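Local coordinates for protein peptidoglycan glycosyltransferase (Burkholderia ambifaria, PDB 5UY7) that belongs to the penicillin-binding protein family, its modelled part having the mixed helix-and-sheet fold shared with serine beta-lactamases, at residues A225-V230 with I492-S497; A451-Y456 with P514-I519. All coordinates share one frame; numbering follows the deposited sequence.

Interaction 1: A225-V230 with I492-S497; sequences AMVVDV and IVVAVS
Met226 and Ala495 pair antiparallel through two backbone bonds, Met226 N to Ala495 O at 2.9 Å and Ala495 N to Met226 O at 3.0 Å, the second close to straight (170° at the hydrogen). Val228 and Val493 repeat this exchange two residues along. Between the two, Val227 and Val494 are a non-hydrogen-bonded pair, and Val227 CA turns its hydrogen to Val493 O at 3.3 Å.

The buried strand pair is tightly packed on both faces. On the one under helix 509-526, Val227 CG1, anti to the backbone N (chi1 -178°), crosses Ile492 obliquely, 4.0 Å from its CB, and Ala225 CB meets Val496 CG1 at 4.1 Å. On the other face, Met226 CG touches Ala495 CB at 4.1 Å before the thioether bends away from the neighbouring strand, and helix 390-401 covers both residues. Just past the strand end, Val230 lays CG2 over the backbone of Ile492, 3.6 Å from its N.

Asp229 marks the looser side: partly exposed, its carboxylate leaves Ile492 alone and bonds through OD2 to Thr232. Neighbouring central strands with helices on both faces are characteristic of the five-stranded antiparallel sheet of the penicillin-binding protein and beta-lactamase fold.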
loop_
_atom_site.group_PDB
_atom_site.type_symbol
_atom_site.label_atom_id
_atom_site.label_comp_id
_atom_site.label_asym_id
_atom_site.label_seq_id
_atom_site.Cartn_x
_atom_site.Cartn_y
_atom_site.Cartn_z
ATOM N N ALA A 225 10.113 -8.537 -0.136
ATOM C CA ALA A 225 10.238 -7.176 -0.647
ATOM C C ALA A 225 10.146 -7.192 -2.160
ATOM O O ALA A 225 10.687 -8.092 -2.807
ATOM C CB ALA A 225 11.567 -6.545 -0.226
ATOM N N MET A 226 9.478 -6.190 -2.734
ATOM C CA MET A 226 9.539 -6.071 -4.178
ATOM C C MET A 226 9.556 -4.602 -4.559
ATOM O O MET A 226 9.086 -3.735 -3.814
ATOM C CB MET A 226 8.404 -6.828 -4.898
ATOM C CG MET A 226 7.000 -6.335 -4.699
ATOM S SD MET A 226 5.816 -7.415 -5.565
ATOM C CE MET A 226 5.894 -6.829 -7.246
ATOM N N VAL A 227 10.153 -4.339 -5.712
ATOM C CA VAL A 227 10.309 -2.992 -6.246
ATOM C C VAL A 227 9.777 -3.010 -7.668
ATOM O O VAL A 227 10.150 -3.884 -8.461
ATOM C CB VAL A 227 11.779 -2.536 -6.218
ATOM C CG1 VAL A 227 11.905 -1.098 -6.745
ATOM C CG2 VAL A 227 12.347 -2.622 -4.808
ATOM N N VAL A 228 8.881 -2.075 -7.983
ATOM C CA VAL A 228 8.241 -2.006 -9.292
ATOM C C VAL A 228 8.575 -0.665 -9.932
ATOM O O VAL A 228 8.452 0.385 -9.291
ATOM C CB VAL A 228 6.713 -2.169 -9.182
ATOM C CG1 VAL A 228 6.083 -2.094 -10.574
ATOM C CG2 VAL A 228 6.357 -3.498 -8.504
ATOM N N ASP A 229 8.963 -0.698 -11.204
ATOM C CA ASP A 229 9.124 0.528 -11.981
ATOM C C ASP A 229 7.752 1.094 -12.349
ATOM O O ASP A 229 6.968 0.440 -13.044
ATOM C CB ASP A 229 9.948 0.237 -13.237
ATOM C CG ASP A 229 10.150 1.467 -14.105
ATOM O OD1 ASP A 229 10.751 2.444 -13.628
ATOM O OD2 ASP A 229 9.721 1.460 -15.274
ATOM N N VAL A 230 7.474 2.322 -11.898
ATOM C CA VAL A 230 6.155 2.928 -12.097
ATOM C C VAL A 230 5.846 3.116 -13.580
ATOM O O VAL A 230 4.707 2.916 -14.021
ATOM C CB VAL A 230 6.075 4.263 -11.326
ATOM C CG1 VAL A 230 4.812 5.030 -11.682
ATOM C CG2 VAL A 230 6.122 3.987 -9.836
ATOM N N ILE A 492 9.393 4.551 -8.470
ATOM C CA ILE A 492 9.266 3.176 -8.011
ATOM C C ILE A 492 8.144 3.060 -6.992
ATOM O O ILE A 492 7.790 4.019 -6.298
ATOM C CB ILE A 492 10.582 2.646 -7.400
ATOM C CG1 ILE A 492 10.971 3.471 -6.163
ATOM C CG2 ILE A 492 11.689 2.637 -8.461
ATOM C CD1 ILE A 492 12.263 2.973 -5.485
ATOM N N VAL A 493 7.573 1.865 -6.926
ATOM C CA VAL A 493 6.764 1.425 -5.800
ATOM C C VAL A 493 7.582 0.388 -5.057
ATOM O O VAL A 493 8.199 -0.477 -5.687
ATOM C CB VAL A 493 5.424 0.840 -6.266
ATOM C CG1 VAL A 493 4.802 -0.012 -5.162
ATOM C CG2 VAL A 493 4.491 1.970 -6.664
ATOM N N VAL A 494 7.630 0.500 -3.729
ATOM C CA VAL A 494 8.351 -0.447 -2.885
ATOM C C VAL A 494 7.367 -1.057 -1.904
ATOM O O VAL A 494 6.668 -0.331 -1.190
ATOM C CB VAL A 494 9.511 0.225 -2.130
ATOM C CG1 VAL A 494 10.172 -0.768 -1.170
ATOM C CG2 VAL A 494 10.530 0.774 -3.124
ATOM N N ALA A 495 7.344 -2.386 -1.840
ATOM C CA ALA A 495 6.443 -3.114 -0.957
ATOM C C ALA A 495 7.273 -4.056 -0.108
ATOM O O ALA A 495 8.083 -4.816 -0.644
ATOM C CB ALA A 495 5.394 -3.899 -1.761
ATOM N N VAL A 496 7.083 -4.002 1.212
ATOM C CA VAL A 496 7.843 -4.845 2.126
ATOM C C VAL A 496 6.897 -5.506 3.118
ATOM O O VAL A 496 5.836 -4.972 3.463
ATOM C CB VAL A 496 8.940 -4.055 2.878
ATOM C CG1 VAL A 496 9.943 -3.451 1.900
ATOM C CG2 VAL A 496 8.322 -2.971 3.759
ATOM N N SER A 497 7.292 -6.684 3.583
ATOM C CA SER A 497 6.538 -7.349 4.637
ATOM C C SER A 497 7.495 -8.158 5.495
ATOM O O SER A 497 8.371 -8.856 4.970
ATOM C CB SER A 497 5.451 -8.247 4.052
ATOM O OG SER A 497 4.529 -8.611 5.056
#

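Interaction 2: A451-Y456 with P514-I519; sequences AAVPGY and PVFSAI
The Phe516 ring takes Ala451 O at its edge, in the ring plane, with the oxygen 3.5 Å from CE2 and about as far from CD2. Val453 CG2 approaches the same ring obliquely, 4.4 Å from CE2, and beyond the two segments the ring of Phe481 meets it with the two planes inclined. Phe516 belongs to helix 509-526, which packs on the central sheet of the penicillin-binding protein fold, while 451-456 lies in the loop between helix 428-442 and strand 459-466.

CG of Phe516 stands anti to the backbone N (chi1 163°), and this brings the CD2-CE2 edge of the ring to Ala451, whose CB comes within 4.0 Å of CD2. Ala451 O is buried without a hydrogen-bond partner in the model; the ring-edge hydrogens, which carry a slight positive charge, probably offset this in part.

One residue on, Ser517 has its CB directed toward the loop and makes the polar link of the contact. Its OG donates to Ala452 O over 2.7 Å, arriving at 134° to the C=O bond and tilted 34° from the carbonyl plane. The bond thus ties a backbone oxygen of the loop to a helix side chain. Ala452 itself turns its methyl away from the helix.

From Val453 to Tyr456 the chain makes a type II beta turn, with Pro454 and Gly455 at its two corners and Tyr456 N bonded to Val453 O. Glycine suits the positive phi of the second corner. Beyond the turn, Tyr456 OH reaches Val529 O in the segment following the helix. Where the turn starts, Val453 CG2 lies over Ser517, 3.6 Å from OG and 3.7 Å from its carbonyl O.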
loop_
_atom_site.group_PDB
_atom_site.type_symbol
_atom_site.label_atom_id
_atom_site.label_comp_id
_atom_site.label_asym_id
_atom_site.label_seq_id
_atom_site.Cartn_x
_atom_site.Cartn_y
_atom_site.Cartn_z
ATOM N N ALA A 451 9.351 5.514 8.188
ATOM C CA ALA A 451 9.411 5.226 6.760
ATOM C C ALA A 451 9.927 6.400 5.948
ATOM O O ALA A 451 10.083 6.272 4.730
ATOM C CB ALA A 451 8.032 4.804 6.245
ATOM N N ALA A 452 10.184 7.537 6.583
ATOM C CA ALA A 452 10.787 8.661 5.888
ATOM C C ALA A 452 12.144 8.266 5.313
ATOM O O ALA A 452 12.854 7.424 5.869
ATOM C CB ALA A 452 10.964 9.843 6.835
ATOM N N VAL A 453 12.501 8.911 4.205
ATOM C CA VAL A 453 13.757 8.672 3.493
ATOM C C VAL A 453 14.544 9.973 3.446
ATOM O O VAL A 453 14.166 10.896 2.708
ATOM C CB VAL A 453 13.491 8.143 2.069
ATOM C CG1 VAL A 453 14.796 8.015 1.291
ATOM C CG2 VAL A 453 12.732 6.826 2.107
ATOM N N PRO A 454 15.630 10.099 4.206
ATOM C CA PRO A 454 16.402 11.349 4.193
ATOM C C PRO A 454 16.795 11.745 2.777
ATOM O O PRO A 454 17.355 10.943 2.017
ATOM C CB PRO A 454 17.625 11.013 5.054
ATOM C CG PRO A 454 17.121 9.930 5.989
ATOM C CD PRO A 454 16.166 9.113 5.161
ATOM N N GLY A 455 16.462 12.986 2.413
ATOM C CA GLY A 455 16.801 13.525 1.113
ATOM C C GLY A 455 15.735 13.388 0.042
ATOM O O GLY A 455 15.887 13.983 -1.032
ATOM N N TYR A 456 14.674 12.623 0.285
ATOM C CA TYR A 456 13.686 12.358 -0.756
ATOM C C TYR A 456 12.279 12.487 -0.207
ATOM O O TYR A 456 11.971 11.939 0.854
ATOM C CB TYR A 456 13.863 10.952 -1.340
ATOM C CG TYR A 456 15.161 10.788 -2.077
ATOM C CD1 TYR A 456 15.263 11.143 -3.416
ATOM C CD2 TYR A 456 16.295 10.310 -1.433
ATOM C CE1 TYR A 456 16.443 11.008 -4.094
ATOM C CE2 TYR A 456 17.499 10.175 -2.107
ATOM C CZ TYR A 456 17.563 10.523 -3.443
ATOM O OH TYR A 456 18.747 10.386 -4.127
ATOM N N PRO A 514 11.225 1.115 8.326
ATOM C CA PRO A 514 12.659 1.271 8.039
ATOM C C PRO A 514 13.143 0.409 6.892
ATOM O O PRO A 514 14.118 0.781 6.231
ATOM C CB PRO A 514 13.323 0.873 9.362
ATOM C CG PRO A 514 12.282 1.208 10.389
ATOM C CD PRO A 514 10.992 0.816 9.752
ATOM N N VAL A 515 12.505 -0.741 6.645
ATOM C CA VAL A 515 12.879 -1.558 5.496
ATOM C C VAL A 515 12.470 -0.866 4.203
ATOM O O VAL A 515 13.236 -0.807 3.235
ATOM C CB VAL A 515 12.252 -2.959 5.594
ATOM C CG1 VAL A 515 12.833 -3.853 4.491
ATOM C CG2 VAL A 515 12.480 -3.554 6.964
ATOM N N PHE A 516 11.230 -0.367 4.151
ATOM C CA PHE A 516 10.817 0.451 3.017
ATOM C C PHE A 516 11.794 1.602 2.801
ATOM O O PHE A 516 12.248 1.857 1.674
ATOM C CB PHE A 516 9.399 0.999 3.231
ATOM C CG PHE A 516 9.064 2.153 2.315
ATOM C CD1 PHE A 516 8.547 1.917 1.045
ATOM C CD2 PHE A 516 9.304 3.472 2.707
ATOM C CE1 PHE A 516 8.259 2.960 0.189
ATOM C CE2 PHE A 516 9.024 4.531 1.841
ATOM C CZ PHE A 516 8.494 4.272 0.590
ATOM N N SER A 517 12.119 2.314 3.880
ATOM C CA SER A 517 12.961 3.498 3.762
ATOM C C SER A 517 14.328 3.145 3.198
ATOM O O SER A 517 14.842 3.827 2.304
ATOM C CB SER A 517 13.117 4.169 5.123
ATOM O OG SER A 517 14.102 5.188 5.057
ATOM N N ALA A 518 14.938 2.084 3.725
ATOM C CA ALA A 518 16.262 1.685 3.270
ATOM C C ALA A 518 16.236 1.280 1.802
ATOM O O ALA A 518 17.084 1.707 1.012
ATOM C CB ALA A 518 16.788 0.542 4.143
ATOM N N ILE A 519 15.259 0.466 1.408
ATOM C CA ILE A 519 15.221 0.014 0.023
ATOM C C ILE A 519 14.918 1.174 -0.912
ATOM O O ILE A 519 15.547 1.315 -1.965
ATOM C CB ILE A 519 14.214 -1.134 -0.146
ATOM C CG1 ILE A 519 14.713 -2.359 0.614
ATOM C CG2 ILE A 519 13.989 -1.410 -1.634
ATOM C CD1 ILE A 519 13.717 -3.532 0.644
#

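Interactions 1 and 2, with centres about 12 Å apart, meet along helix 509-526. One side of its 514-519 segment faces the strand pair: Ile519 CG2 lies 3.8 Å from Val227 CG2, Ile519 CD1 is 3.8 Å from Ala225 CB, and Phe516 CD1 comes to 3.7 Å from Val494 O. From the same helix Ser517 reaches the 451-456 loop, so 514-519 touches strand pair and loop at once, with Phe516 meeting both. The loop leads into edge strand 459-466. There Lys461, in a K(T/S)G-type motif, is with Ser270 and Lys273 of an SxxK pattern and Ser324 of an (S/Y)xN-type motif consistent with the active site of penicillin-binding proteins; none of the four belongs to either contact.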